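PDB 6VJR: vinylacetyl-CoA Delta-isomerase from Nitrosopumilus maritimus SCM1, which probably dehydrates 4-hydroxybutyryl-CoA and isomerises vinylacetyl-CoA, using a bound FAD and a [4Fe-4S] cluster. Local coordinates for residues I39-E44 and A248-Q253; L71-S76 and A106-H111; V224-G229 and A255-D260. All coordinates share one frame; numbering follows the deposited sequence. Where two conformers were deposited one is given.

Contact 1: I39-E44 and A248-Q253; sequences INAVAE and AKFGGQ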
loop_
_atom_site.group_PDB
_atom_site.type_symbol
_atom_site.label_atom_id
_atom_site.label_comp_id
_atom_site.label_asym_id
_atom_site.label_seq_id
_atom_site.Cartn_x
_atom_site.Cartn_y
_atom_site.Cartn_z
ATOM N N ILE A 39 -34.628 2.911 11.668
ATOM C CA ILE A 39 -35.874 3.527 11.202
ATOM C C ILE A 39 -35.666 5.006 10.913
ATOM O O ILE A 39 -36.174 5.545 9.933
ATOM C CB ILE A 39 -36.999 3.199 12.190
ATOM C CG1 ILE A 39 -37.338 1.697 12.047
ATOM C CG2 ILE A 39 -38.209 4.081 11.998
ATOM C CD1 ILE A 39 -38.168 1.144 13.165
ATOM N N ASN A 40 -35.021 5.688 11.837
ATOM C CA ASN A 40 -34.735 7.107 11.692
ATOM C C ASN A 40 -33.959 7.381 10.411
ATOM O O ASN A 40 -34.177 8.408 9.767
ATOM C CB ASN A 40 -33.957 7.614 12.894
ATOM C CG ASN A 40 -34.763 7.695 14.166
ATOM O OD1 ASN A 40 -35.996 7.735 14.154
ATOM N ND2 ASN A 40 -34.081 7.770 15.288
ATOM N N ALA A 41 -32.996 6.518 10.102
ATOM C CA ALA A 41 -32.212 6.665 8.882
ATOM C C ALA A 41 -33.127 6.581 7.671
ATOM O O ALA A 41 -33.014 7.396 6.762
ATOM C CB ALA A 41 -31.096 5.649 8.845
ATOM N N VAL A 42 -33.993 5.562 7.611
ATOM C CA VAL A 42 -34.909 5.497 6.487
ATOM C C VAL A 42 -35.839 6.709 6.460
ATOM O O VAL A 42 -36.131 7.232 5.375
ATOM C CB VAL A 42 -35.696 4.183 6.470
ATOM C CG1 VAL A 42 -36.627 4.144 5.284
ATOM C CG2 VAL A 42 -34.755 2.985 6.472
ATOM N N ALA A 43 -36.301 7.180 7.628
ATOM C CA ALA A 43 -37.204 8.328 7.638
ATOM C C ALA A 43 -36.537 9.529 6.969
ATOM O O ALA A 43 -37.191 10.355 6.373
ATOM C CB ALA A 43 -37.610 8.662 9.045
ATOM N N GLU A 44 -35.224 9.687 7.153
ATOM C CA GLU A 44 -34.484 10.799 6.558
ATOM C C GLU A 44 -34.495 10.761 5.022
ATOM O O GLU A 44 -34.392 11.810 4.376
ATOM C CB GLU A 44 -33.068 10.904 7.138
ATOM C CG GLU A 44 -32.168 11.830 6.332
ATOM C CD GLU A 44 -32.491 13.320 6.296
ATOM O OE1 GLU A 44 -33.427 13.792 6.979
ATOM O OE2 GLU A 44 -31.789 14.022 5.499
ATOM N N ALA A 248 -26.190 8.512 18.014
ATOM C CA ALA A 248 -27.329 7.950 18.724
ATOM C C ALA A 248 -28.601 7.936 17.863
ATOM O O ALA A 248 -29.506 7.126 18.119
ATOM C CB ALA A 248 -27.569 8.706 19.980
ATOM N N LYS A 249 -28.669 8.811 16.868
ATOM C CA LYS A 249 -29.928 8.923 16.147
ATOM C C LYS A 249 -30.078 7.928 14.999
ATOM O O LYS A 249 -31.210 7.568 14.656
ATOM C CB LYS A 249 -30.122 10.323 15.574
ATOM C CG LYS A 249 -31.470 10.554 14.907
ATOM C CD LYS A 249 -31.743 12.013 14.584
ATOM C CE LYS A 249 -33.103 12.156 14.006
ATOM N NZ LYS A 249 -33.319 13.553 13.605
ATOM N N PHE A 250 -28.951 7.474 14.428
ATOM C CA PHE A 250 -28.978 6.713 13.192
ATOM C C PHE A 250 -28.116 5.467 13.296
ATOM O O PHE A 250 -27.036 5.512 13.845
ATOM C CB PHE A 250 -28.493 7.573 12.023
ATOM C CG PHE A 250 -29.269 8.858 11.836
ATOM C CD1 PHE A 250 -30.566 8.807 11.368
ATOM C CD2 PHE A 250 -28.669 10.088 12.056
ATOM C CE1 PHE A 250 -31.268 9.977 11.127
ATOM C CE2 PHE A 250 -29.369 11.242 11.818
ATOM C CZ PHE A 250 -30.652 11.195 11.317
ATOM N N GLY A 251 -28.578 4.427 12.627
ATOM C CA GLY A 251 -27.861 3.165 12.492
ATOM C C GLY A 251 -28.429 2.346 11.340
ATOM O O GLY A 251 -29.400 2.745 10.658
ATOM N N GLY A 252 -27.864 1.156 11.186
ATOM C CA GLY A 252 -28.310 0.227 10.158
ATOM C C GLY A 252 -29.006 -0.979 10.775
ATOM O O GLY A 252 -29.193 -1.069 11.988
ATOM N N GLN A 253 -29.488 -1.862 9.904
ATOM C CA GLN A 253 -30.269 -3.015 10.319
ATOM C C GLN A 253 -30.017 -4.130 9.319
ATOM O O GLN A 253 -30.153 -3.898 8.114
ATOM C CB GLN A 253 -31.773 -2.682 10.242
ATOM C CG GLN A 253 -32.706 -3.902 10.273
ATOM C CD GLN A 253 -34.157 -3.489 10.157
ATOM O OE1 GLN A 253 -34.782 -3.563 9.090
ATOM N NE2 GLN A 253 -34.679 -3.020 11.274
#

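Contact 2: L71-S76 and A106-H111; sequences LHIAES and AMNSLH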
loop_
_atom_site.group_PDB
_atom_site.type_symbol
_atom_site.label_atom_id
_atom_site.label_comp_id
_atom_site.label_asym_id
_atom_site.label_seq_id
_atom_site.Cartn_x
_atom_site.Cartn_y
_atom_site.Cartn_z
ATOM N N LEU A 71 -37.360 5.185 -5.787
ATOM C CA LEU A 71 -38.354 4.370 -6.493
ATOM C C LEU A 71 -38.327 4.618 -8.001
ATOM O O LEU A 71 -39.204 4.132 -8.739
ATOM C CB LEU A 71 -39.733 4.720 -5.925
ATOM C CG LEU A 71 -39.995 4.314 -4.472
ATOM C CD1 LEU A 71 -41.262 4.974 -3.920
ATOM C CD2 LEU A 71 -40.080 2.818 -4.406
ATOM N N HIS A 72 -37.385 5.449 -8.434
ATOM C CA HIS A 72 -37.317 5.889 -9.818
ATOM C C HIS A 72 -36.473 4.957 -10.680
ATOM O O HIS A 72 -35.360 4.602 -10.316
ATOM C CB HIS A 72 -36.795 7.316 -9.888
ATOM C CG HIS A 72 -36.699 7.854 -11.263
ATOM N ND1 HIS A 72 -37.799 8.065 -12.067
ATOM C CD2 HIS A 72 -35.671 8.409 -11.910
ATOM C CE1 HIS A 72 -37.385 8.640 -13.200
ATOM N NE2 HIS A 72 -36.100 8.897 -13.103
ATOM N N ILE A 73 -37.026 4.603 -11.847
ATOM C CA ILE A 73 -36.346 3.802 -12.851
ATOM C C ILE A 73 -35.611 4.803 -13.763
ATOM O O ILE A 73 -36.204 5.663 -14.409
ATOM C CB ILE A 73 -37.303 2.910 -13.643
ATOM C CG1 ILE A 73 -38.152 1.950 -12.773
ATOM C CG2 ILE A 73 -36.540 2.186 -14.729
ATOM C CD1 ILE A 73 -37.403 0.932 -11.972
ATOM N N ALA A 74 -34.280 4.735 -13.701
ATOM C CA ALA A 74 -33.422 5.768 -14.285
ATOM C C ALA A 74 -33.624 5.862 -15.791
ATOM O O ALA A 74 -33.562 4.865 -16.484
ATOM C CB ALA A 74 -31.977 5.448 -13.968
ATOM N N GLU A 75 -33.856 7.089 -16.266
ATOM C CA GLU A 75 -34.253 7.351 -17.636
ATOM C C GLU A 75 -33.119 7.973 -18.449
ATOM O O GLU A 75 -33.315 8.232 -19.631
ATOM C CB GLU A 75 -35.483 8.273 -17.728
ATOM C CG GLU A 75 -36.667 7.797 -16.900
ATOM C CD GLU A 75 -37.969 8.581 -16.984
ATOM O OE1 GLU A 75 -38.029 9.564 -17.762
ATOM O OE2 GLU A 75 -38.933 8.192 -16.250
ATOM N N SER A 76 -31.940 8.144 -17.827
ATOM C CA SER A 76 -30.841 8.894 -18.416
ATOM C C SER A 76 -29.591 8.627 -17.589
ATOM O O SER A 76 -29.731 8.183 -16.463
ATOM C CB SER A 76 -31.088 10.366 -18.494
ATOM O OG SER A 76 -31.193 10.939 -17.196
ATOM N N ALA A 106 -32.264 -3.067 -7.200
ATOM C CA ALA A 106 -33.047 -4.238 -7.572
ATOM C C ALA A 106 -34.089 -3.876 -8.632
ATOM O O ALA A 106 -34.195 -4.580 -9.638
ATOM C CB ALA A 106 -33.716 -4.839 -6.341
ATOM N N MET A 107 -34.813 -2.774 -8.428
ATOM C CA MET A 107 -35.897 -2.401 -9.344
ATOM C C MET A 107 -35.334 -2.032 -10.715
ATOM O O MET A 107 -35.890 -2.382 -11.756
ATOM C CB MET A 107 -36.783 -1.298 -8.763
ATOM C CG MET A 107 -37.580 -1.892 -7.610
ATOM S SD MET A 107 -39.128 -1.101 -7.246
ATOM C CE MET A 107 -38.325 0.362 -6.620
ATOM N N ASN A 108 -34.243 -1.263 -10.700
ATOM C CA ASN A 108 -33.610 -0.844 -11.937
ATOM C C ASN A 108 -33.142 -2.078 -12.730
ATOM O O ASN A 108 -33.322 -2.154 -13.928
ATOM C CB ASN A 108 -32.555 0.216 -11.661
ATOM C CG ASN A 108 -33.180 1.603 -11.593
ATOM O OD1 ASN A 108 -33.263 2.321 -12.590
ATOM N ND2 ASN A 108 -33.658 1.986 -10.425
ATOM N N SER A 109 -32.506 -3.033 -12.053
ATOM C CA SER A 109 -32.022 -4.238 -12.707
ATOM C C SER A 109 -33.163 -5.125 -13.216
ATOM O O SER A 109 -33.090 -5.726 -14.303
ATOM C CB SER A 109 -31.045 -4.968 -11.782
ATOM O OG SER A 109 -31.638 -5.463 -10.587
ATOM N N LEU A 110 -34.236 -5.228 -12.431
ATOM C CA LEU A 110 -35.402 -6.000 -12.863
ATOM C C LEU A 110 -36.091 -5.387 -14.063
ATOM O O LEU A 110 -36.634 -6.125 -14.875
ATOM C CB LEU A 110 -36.376 -6.172 -11.725
ATOM C CG LEU A 110 -35.979 -7.216 -10.702
ATOM C CD1 LEU A 110 -36.795 -7.027 -9.439
ATOM C CD2 LEU A 110 -36.124 -8.636 -11.264
ATOM N N HIS A 111 -36.049 -4.060 -14.193
ATOM C CA HIS A 111 -36.760 -3.432 -15.291
ATOM C C HIS A 111 -36.218 -3.944 -16.630
ATOM O O HIS A 111 -36.977 -4.388 -17.497
ATOM C CB HIS A 111 -36.636 -1.915 -15.177
ATOM C CG HIS A 111 -37.463 -1.160 -16.140
ATOM N ND1 HIS A 111 -37.069 -0.986 -17.447
ATOM C CD2 HIS A 111 -38.662 -0.535 -16.011
ATOM C CE1 HIS A 111 -38.000 -0.238 -18.071
ATOM N NE2 HIS A 111 -38.976 0.042 -17.225
#

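Contact 3: V224-G229 and A255-D260; sequences VTYIYG and ALIILD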
loop_
_atom_site.group_PDB
_atom_site.type_symbol
_atom_site.label_atom_id
_atom_site.label_comp_id
_atom_site.label_asym_id
_atom_site.label_seq_id
_atom_site.Cartn_x
_atom_site.Cartn_y
_atom_site.Cartn_z
ATOM N N VAL A 224 -43.160 -15.963 7.032
ATOM C CA VAL A 224 -41.877 -15.283 7.156
ATOM C C VAL A 224 -41.528 -15.139 8.627
ATOM O O VAL A 224 -42.346 -14.726 9.438
ATOM C CB VAL A 224 -41.895 -13.886 6.512
ATOM C CG1 VAL A 224 -40.549 -13.194 6.679
ATOM C CG2 VAL A 224 -42.303 -13.930 5.031
ATOM N N THR A 225 -40.278 -15.473 8.947
ATOM C CA THR A 225 -39.698 -15.181 10.244
ATOM C C THR A 225 -38.428 -14.356 10.024
ATOM O O THR A 225 -37.621 -14.699 9.151
ATOM C CB THR A 225 -39.348 -16.485 10.971
ATOM O OG1 THR A 225 -40.483 -17.358 11.083
ATOM C CG2 THR A 225 -38.770 -16.180 12.340
ATOM N N TYR A 226 -38.266 -13.301 10.833
ATOM C CA TYR A 226 -37.063 -12.468 10.814
ATOM C C TYR A 226 -36.250 -12.740 12.066
ATOM O O TYR A 226 -36.800 -12.715 13.176
ATOM C CB TYR A 226 -37.394 -10.970 10.773
ATOM C CG TYR A 226 -38.211 -10.536 9.578
ATOM C CD1 TYR A 226 -39.595 -10.572 9.630
ATOM C CD2 TYR A 226 -37.621 -10.107 8.401
ATOM C CE1 TYR A 226 -40.373 -10.163 8.553
ATOM C CE2 TYR A 226 -38.387 -9.692 7.322
ATOM C CZ TYR A 226 -39.767 -9.725 7.391
ATOM O OH TYR A 226 -40.463 -9.312 6.285
ATOM N N ILE A 227 -34.941 -12.999 11.880
ATOM C CA ILE A 227 -34.037 -13.185 12.999
ATOM C C ILE A 227 -32.969 -12.092 12.925
ATOM O O ILE A 227 -32.190 -12.062 11.993
ATOM C CB ILE A 227 -33.455 -14.595 13.068
ATOM C CG1 ILE A 227 -34.538 -15.687 13.010
ATOM C CG2 ILE A 227 -32.634 -14.699 14.349
ATOM C CD1 ILE A 227 -33.997 -17.089 12.943
ATOM N N TYR A 228 -33.018 -11.173 13.881
ATOM C CA TYR A 228 -32.226 -9.955 13.824
ATOM C C TYR A 228 -30.736 -10.277 13.957
ATOM O O TYR A 228 -30.357 -11.107 14.751
ATOM C CB TYR A 228 -32.669 -9.024 14.954
ATOM C CG TYR A 228 -32.611 -7.538 14.624
ATOM C CD1 TYR A 228 -33.700 -6.908 14.024
ATOM C CD2 TYR A 228 -31.501 -6.762 14.913
ATOM C CE1 TYR A 228 -33.661 -5.588 13.655
ATOM C CE2 TYR A 228 -31.469 -5.414 14.572
ATOM C CZ TYR A 228 -32.562 -4.832 13.968
ATOM O OH TYR A 228 -32.538 -3.514 13.628
ATOM N N GLY A 229 -29.885 -9.547 13.233
ATOM C CA GLY A 229 -28.450 -9.670 13.415
ATOM C C GLY A 229 -27.917 -8.781 14.542
ATOM O O GLY A 229 -28.309 -7.650 14.711
ATOM N N ALA A 255 -31.121 -8.508 8.991
ATOM C CA ALA A 255 -31.768 -9.676 9.571
ATOM C C ALA A 255 -31.702 -10.843 8.582
ATOM O O ALA A 255 -31.569 -10.644 7.380
ATOM C CB ALA A 255 -33.203 -9.359 9.964
ATOM N N LEU A 256 -31.871 -12.050 9.123
ATOM C CA LEU A 256 -32.079 -13.265 8.354
ATOM C C LEU A 256 -33.581 -13.450 8.162
ATOM O O LEU A 256 -34.341 -13.490 9.128
ATOM C CB LEU A 256 -31.459 -14.408 9.149
ATOM C CG LEU A 256 -31.591 -15.808 8.558
ATOM C CD1 LEU A 256 -30.910 -15.986 7.229
ATOM C CD2 LEU A 256 -31.133 -16.837 9.564
ATOM N N ILE A 257 -33.984 -13.564 6.904
ATOM C CA ILE A 257 -35.379 -13.759 6.546
ATOM C C ILE A 257 -35.582 -15.242 6.227
ATOM O O ILE A 257 -34.980 -15.793 5.295
ATOM C CB ILE A 257 -35.770 -12.919 5.339
ATOM C CG1 ILE A 257 -35.363 -11.456 5.448
ATOM C CG2 ILE A 257 -37.276 -13.071 5.104
ATOM C CD1 ILE A 257 -35.745 -10.648 4.228
ATOM N N ILE A 258 -36.376 -15.894 7.059
ATOM C CA ILE A 258 -36.745 -17.277 6.820
ATOM C C ILE A 258 -38.075 -17.316 6.079
ATOM O O ILE A 258 -38.993 -16.592 6.438
ATOM C CB ILE A 258 -36.818 -18.091 8.114
ATOM C CG1 ILE A 258 -35.631 -17.829 9.054
ATOM C CG2 ILE A 258 -37.011 -19.572 7.755
ATOM C CD1 ILE A 258 -34.294 -18.265 8.498
ATOM N N LEU A 259 -38.156 -18.168 5.045
ATOM C CA LEU A 259 -39.368 -18.362 4.258
ATOM C C LEU A 259 -39.845 -19.808 4.358
ATOM O O LEU A 259 -39.090 -20.737 4.013
ATOM C CB LEU A 259 -39.040 -18.039 2.801
ATOM C CG LEU A 259 -38.343 -16.696 2.553
ATOM C CD1 LEU A 259 -37.656 -16.627 1.200
ATOM C CD2 LEU A 259 -39.309 -15.574 2.689
ATOM N N ASP A 260 -41.066 -20.005 4.862
ATOM C CA ASP A 260 -41.700 -21.318 4.975
ATOM C C ASP A 260 -42.987 -21.307 4.155
ATOM O O ASP A 260 -44.046 -20.878 4.604
ATOM C CB ASP A 260 -41.963 -21.690 6.418
ATOM C CG ASP A 260 -42.543 -23.075 6.603
ATOM O OD1 ASP A 260 -42.528 -23.851 5.632
ATOM O OD2 ASP A 260 -43.038 -23.357 7.712
#

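Contact 1: I39-E44 and A248-Q253
Residues 39-44 form about one and a half turns of helix 36-51, and the irregular segment 248-253, from the loop between strands 224-228 and 254-259, runs past them with its closest backbone approach at Ala41 and Phe250, whose CA atoms lie 5.4 Å apart. Beyond Phe250 the loop is nearly extended through Gly251 and Gly252.

Asn40 supplies the polar link. Its CG sits beside the backbone N, anti to the carbonyl carbon (chi1 -71°), and from there ND2 donates to Lys249 O at 2.9 Å. The bond is nearly straight, with 163° at the hydrogen, and meets a lone pair in the carbonyl plane while the acceptor lies in the plane of the Asn40 amide. The other end of that amide, OD1, is bonded to Arg36 NE, so both ends hold its rotation. The Lys249 side chain, extended beyond CG, crosses Asn40 at about a right angle.

Phe250 turns its ring edge to the helix backbone. CD1 lies 3.6 Å from Ala41 N, and CE1 stands at the same separation from Asn40 O. Lys249 CG covers one ring face, 3.6 Å above its centre. Ala41 CB packs against Phe250 CD1 at 4.1 Å and also approaches the carbonyl oxygen Gly251 O at 3.8 Å. Thr94 and Thr96 also touch the Phe250 side chain, as does Leu474 of a second subunit, so the ring reaches an interface of the tetramer.

Glu44 takes little part, its carboxylate being paired with Arg51 and hydrogen-bonded to Asn93. The loop is thus tied to the helix by one well-directed hydrogen bond from the Asn40 side-chain amide and an aromatic edge, about 8 Å from the iron-sulfur cluster measured at the Ala41 side chain: structural packing beside the cofactor, without ligation of it.

Contact 2: L71-S76 and A106-H111
Asn108, on helix 101-121, bridges the C=O of His72 and the N-H of Ala74 in the loop 71-76 that leads into helix 77-94. The Asn108 CB leaves the helix with CG beside the backbone N (chi1 -85°), and the amide then splits between donor and acceptor. ND2 gives a nearly straight bond (169°) to His72 O at 3.1 Å, arriving above the carbonyl plane, and is also bonded to Met104 O one turn earlier. OD1 accepts from Ala74 N at 2.8 Å, with that donor in its carbonyl plane. The flat amide therefore spans Ile73, whose CA comes within 3.4 Å of Asn108 OD1, and its three bonds satisfy a polar group inside a buried contact.

Ile73 reaches the helix with both branches. Its CD1 packs against Met107 CB at 4.0 Å. Leu71 and Met107 run side by side, with Leu71 CD2 touching Met107 CE at 3.7 Å. His111 ND1 is hydrogen-bonded to Ser352 OG, and over one face of the His111 ring Ile73 CG2 makes a CH-pi contact 3.9 Å from the ring centroid, offset toward the rim.

Contact 3: V224-G229 and A255-D260
Strands 224-228 and 254-259 run antiparallel, their local axes 4.5 Å apart at closest approach and at 160° to each other, in continuous register from Val224 opposite Leu259 to Tyr228 opposite Ala255. Two hydrogen-bonded pairs carry the ladder. Thr225 and Ile258 exchange both bonds, the shorter being Ile258 N to Thr225 O at 2.7 Å, nearly along the C=O axis. Ile227 and Leu256 do likewise, each bond 2.9 Å from N to O, although Leu256 N approaches from above the carbonyl plane of Ile227.

On the face bearing Val224, Tyr226, Ile257 and Leu259, the side chains lie alongside one another. Val224 CG1, anti to the backbone N, meets Ile257 CG2 at 3.6 Å and also covers one face of the Tyr226 ring near its rim. Ile257 CG1 touches the same ring at CD2, 4.0 Å away. The phenol OH is bonded to Ala219 O, and Ile196 of strand 195-198 packs on both Tyr226 and Ile257.

The other face carries Thr225, Ile227, Leu256 and Ile258, with Ile227 CD1 4.3 Å from Ile258 CG1. Pro392, Leu406 and Tyr409 of a third subunit pack against this surface. The backbone bonds set the register of the antiparallel pair; one apolar face packs on strand 195-198, the other on the third subunit, and Ile257 touches the FAD-binding Gln187 of the neighbouring strand 177-188.

How the contacts relate
Contact 3 is a fully buried strand pairing, and contact 2 is equally buried within its own chain, whereas contact 1 is only partly buried and includes the exposed Lys249. Contacts 1 and 3 share the connection between strands 224-228 and 254-259: the loop that leans on helix 36-51 runs directly into the second strand, and Tyr228 OH probably bonds to Gln253 NE2 where they meet. Contact 2 stands apart, about 10 Å from contact 1 and 12 Å from contact 3 between nearest atoms. Side-chain amides join helix to loop in contacts 1 and 2, while main-chain bonds join the strands of contact 3. Other subunits reach contacts 1 and 3 alone.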